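Local structure of uroporphyrinogen III synthase (Thermus thermophilus, 1WD7) at residues V60-A65 against F93-G98. The protein probably catalyses the ring closure, with inversion of one pyrrole ring, that turns linear hydroxymethylbilane into uroporphyrinogen III in tetrapyrrole biosynthesis. Sequence-based numbering, arbitrary orientation.
Sequences VDLFLA and FRLARG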
loop_
_atom_site.group_PDB
_atom_site.type_symbol
_atom_site.label_atom_id
_atom_site.label_comp_id
_atom_site.label_asym_id
_atom_site.label_seq_id
_atom_site.Cartn_x
_atom_site.Cartn_y
_atom_site.Cartn_z
ATOM N N VAL A 60 15.589 11.391 -16.312
ATOM C CA VAL A 60 15.697 9.982 -15.983
ATOM C C VAL A 60 15.377 9.124 -17.217
ATOM O O VAL A 60 14.720 9.565 -18.152
ATOM C CB VAL A 60 14.814 9.615 -14.749
ATOM C CG1 VAL A 60 15.276 10.440 -13.531
ATOM C CG2 VAL A 60 13.345 9.791 -15.063
ATOM N N ASP A 61 15.919 7.914 -17.231
ATOM C CA ASP A 61 15.665 7.024 -18.375
ATOM C C ASP A 61 14.431 6.176 -18.121
ATOM O O ASP A 61 13.757 5.780 -19.061
ATOM C CB ASP A 61 16.885 6.121 -18.585
ATOM C CG ASP A 61 18.111 6.932 -19.015
ATOM O OD1 ASP A 61 18.140 7.375 -20.169
ATOM O OD2 ASP A 61 18.993 7.140 -18.172
ATOM N N LEU A 62 14.143 5.923 -16.842
ATOM C CA LEU A 62 12.985 5.090 -16.497
ATOM C C LEU A 62 12.262 5.662 -15.288
ATOM O O LEU A 62 12.906 6.111 -14.321
ATOM C CB LEU A 62 13.479 3.675 -16.181
ATOM C CG LEU A 62 12.502 2.621 -15.659
ATOM C CD1 LEU A 62 11.415 2.317 -16.695
ATOM C CD2 LEU A 62 13.296 1.353 -15.342
ATOM N N PHE A 63 10.934 5.683 -15.364
ATOM C CA PHE A 63 10.122 6.156 -14.245
ATOM C C PHE A 63 9.092 5.062 -13.898
ATOM O O PHE A 63 8.296 4.645 -14.764
ATOM C CB PHE A 63 9.356 7.435 -14.630
ATOM C CG PHE A 63 8.397 7.913 -13.540
ATOM C CD1 PHE A 63 8.884 8.487 -12.388
ATOM C CD2 PHE A 63 7.032 7.701 -13.671
ATOM C CE1 PHE A 63 8.030 8.852 -11.347
ATOM C CE2 PHE A 63 6.153 8.065 -12.638
ATOM C CZ PHE A 63 6.660 8.636 -11.476
ATOM N N LEU A 64 9.116 4.641 -12.642
ATOM C CA LEU A 64 8.190 3.650 -12.127
ATOM C C LEU A 64 7.263 4.232 -11.101
ATOM O O LEU A 64 7.700 4.868 -10.128
ATOM C CB LEU A 64 8.953 2.458 -11.486
ATOM C CG LEU A 64 9.363 1.284 -12.379
ATOM C CD1 LEU A 64 10.539 1.659 -13.208
ATOM C CD2 LEU A 64 9.683 0.075 -11.502
ATOM N N ALA A 65 5.973 4.101 -11.364
ATOM C CA ALA A 65 4.951 4.618 -10.413
ATOM C C ALA A 65 4.258 3.461 -9.716
ATOM O O ALA A 65 3.839 2.507 -10.381
ATOM C CB ALA A 65 3.918 5.457 -11.169
ATOM N N PHE A 93 11.128 5.854 -20.154
ATOM C CA PHE A 93 10.267 4.676 -20.255
ATOM C C PHE A 93 9.457 4.725 -18.957
ATOM O O PHE A 93 10.049 4.699 -17.876
ATOM C CB PHE A 93 11.115 3.419 -20.312
ATOM C CG PHE A 93 10.327 2.151 -20.550
ATOM C CD1 PHE A 93 9.680 1.938 -21.762
ATOM C CD2 PHE A 93 10.229 1.182 -19.565
ATOM C CE1 PHE A 93 8.956 0.775 -21.988
ATOM C CE2 PHE A 93 9.499 0.010 -19.778
ATOM C CZ PHE A 93 8.865 -0.199 -20.984
ATOM N N ARG A 94 8.133 4.730 -19.086
ATOM C CA ARG A 94 7.233 4.825 -17.933
ATOM C C ARG A 94 6.501 3.524 -17.638
ATOM O O ARG A 94 5.805 2.982 -18.484
ATOM C CB ARG A 94 6.223 5.946 -18.171
ATOM C CG ARG A 94 6.883 7.298 -18.430
ATOM C CD ARG A 94 5.843 8.422 -18.618
ATOM N NE ARG A 94 5.033 8.245 -19.816
ATOM C CZ ARG A 94 5.471 8.410 -21.057
ATOM N NH1 ARG A 94 4.638 8.211 -22.092
ATOM N NH2 ARG A 94 6.735 8.775 -21.288
ATOM N N LEU A 95 6.667 3.038 -16.410
ATOM C CA LEU A 95 6.006 1.794 -16.002
ATOM C C LEU A 95 5.112 2.095 -14.810
ATOM O O LEU A 95 5.482 2.843 -13.911
ATOM C CB LEU A 95 7.054 0.768 -15.605
ATOM C CG LEU A 95 7.257 -0.409 -16.558
ATOM C CD1 LEU A 95 8.699 -0.507 -16.899
ATOM C CD2 LEU A 95 6.796 -1.690 -15.865
ATOM N N ALA A 96 3.918 1.515 -14.813
ATOM C CA ALA A 96 3.007 1.697 -13.680
ATOM C C ALA A 96 2.734 0.328 -13.029
ATOM O O ALA A 96 2.516 -0.659 -13.726
ATOM C CB ALA A 96 1.696 2.323 -14.174
ATOM N N ARG A 97 2.747 0.287 -11.702
ATOM C CA ARG A 97 2.506 -0.990 -11.041
ATOM C C ARG A 97 1.118 -1.586 -11.376
ATOM O O ARG A 97 0.986 -2.814 -11.618
ATOM C CB ARG A 97 2.636 -0.812 -9.525
ATOM C CG ARG A 97 2.317 -2.094 -8.768
ATOM C CD ARG A 97 2.567 -1.939 -7.262
ATOM N NE ARG A 97 1.710 -0.912 -6.671
ATOM C CZ ARG A 97 1.466 -0.824 -5.359
ATOM N NH1 ARG A 97 2.004 -1.708 -4.522
ATOM N NH2 ARG A 97 0.698 0.144 -4.893
ATOM N N GLY A 98 0.092 -0.744 -11.349
ATOM C CA GLY A 98 -1.265 -1.178 -11.587
ATOM C C GLY A 98 -2.143 -0.074 -12.166
ATOM O O GLY A 98 -1.677 1.012 -12.540
#
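Asp61 and Phe93 open a ladder of five backbone hydrogen bonds that joins strands 62-65 and 93-96 in parallel, a compact example of how such neighbours bond. Phe93 N donates to Asp61 O, and Phe63 N then reaches Phe93 O at 2.8 Å. Leu95 N donates to Phe63 O, nearly straight with 171° at the hydrogen, Ala65 N to Leu95 O, and Arg97 N closes the series on Ala65 O, again at 2.8 Å. Phe93, Phe63, Leu95 and Ala65 each use both N-H and carbonyl across the pair, the donors alternating between the two segments. The same carbonyls also take weaker CA-H...O contacts, as Leu95 O does from Leu64 CA at 3.3 Å.

Apolar contacts gather on the face carrying Leu62, Leu64, Phe93 and Leu95. With CG of Leu62 anti to its backbone N (chi1 174°), CD1 meets the edge of the Phe93 ring in its plane, 3.3 Å from CD2, and also lies 3.9 Å from Leu95 CD1. Leu64 and Leu95 run side by side, CG against CB at 4.0 Å, and helix 144-152 covers both Leu62 and Leu64. On the other face Phe63, Ala65 and Ala96 pack against helix 99-107.

The polar ends turn to other partners: Arg94 binds the carbonyls of Leu89 and Pro111, and Arg97 NE that of Thr66.

Within the five-stranded parallel sheet, helices 68-80 and 86-90 connect these neighbouring strands in a beta-alpha-beta crossover, while strand 132-137 bonds the far edge of 62-65. Backbone N-H...O=C bonds thus hold the parallel register, whereas apolar side chains join the sheet to helices on both faces.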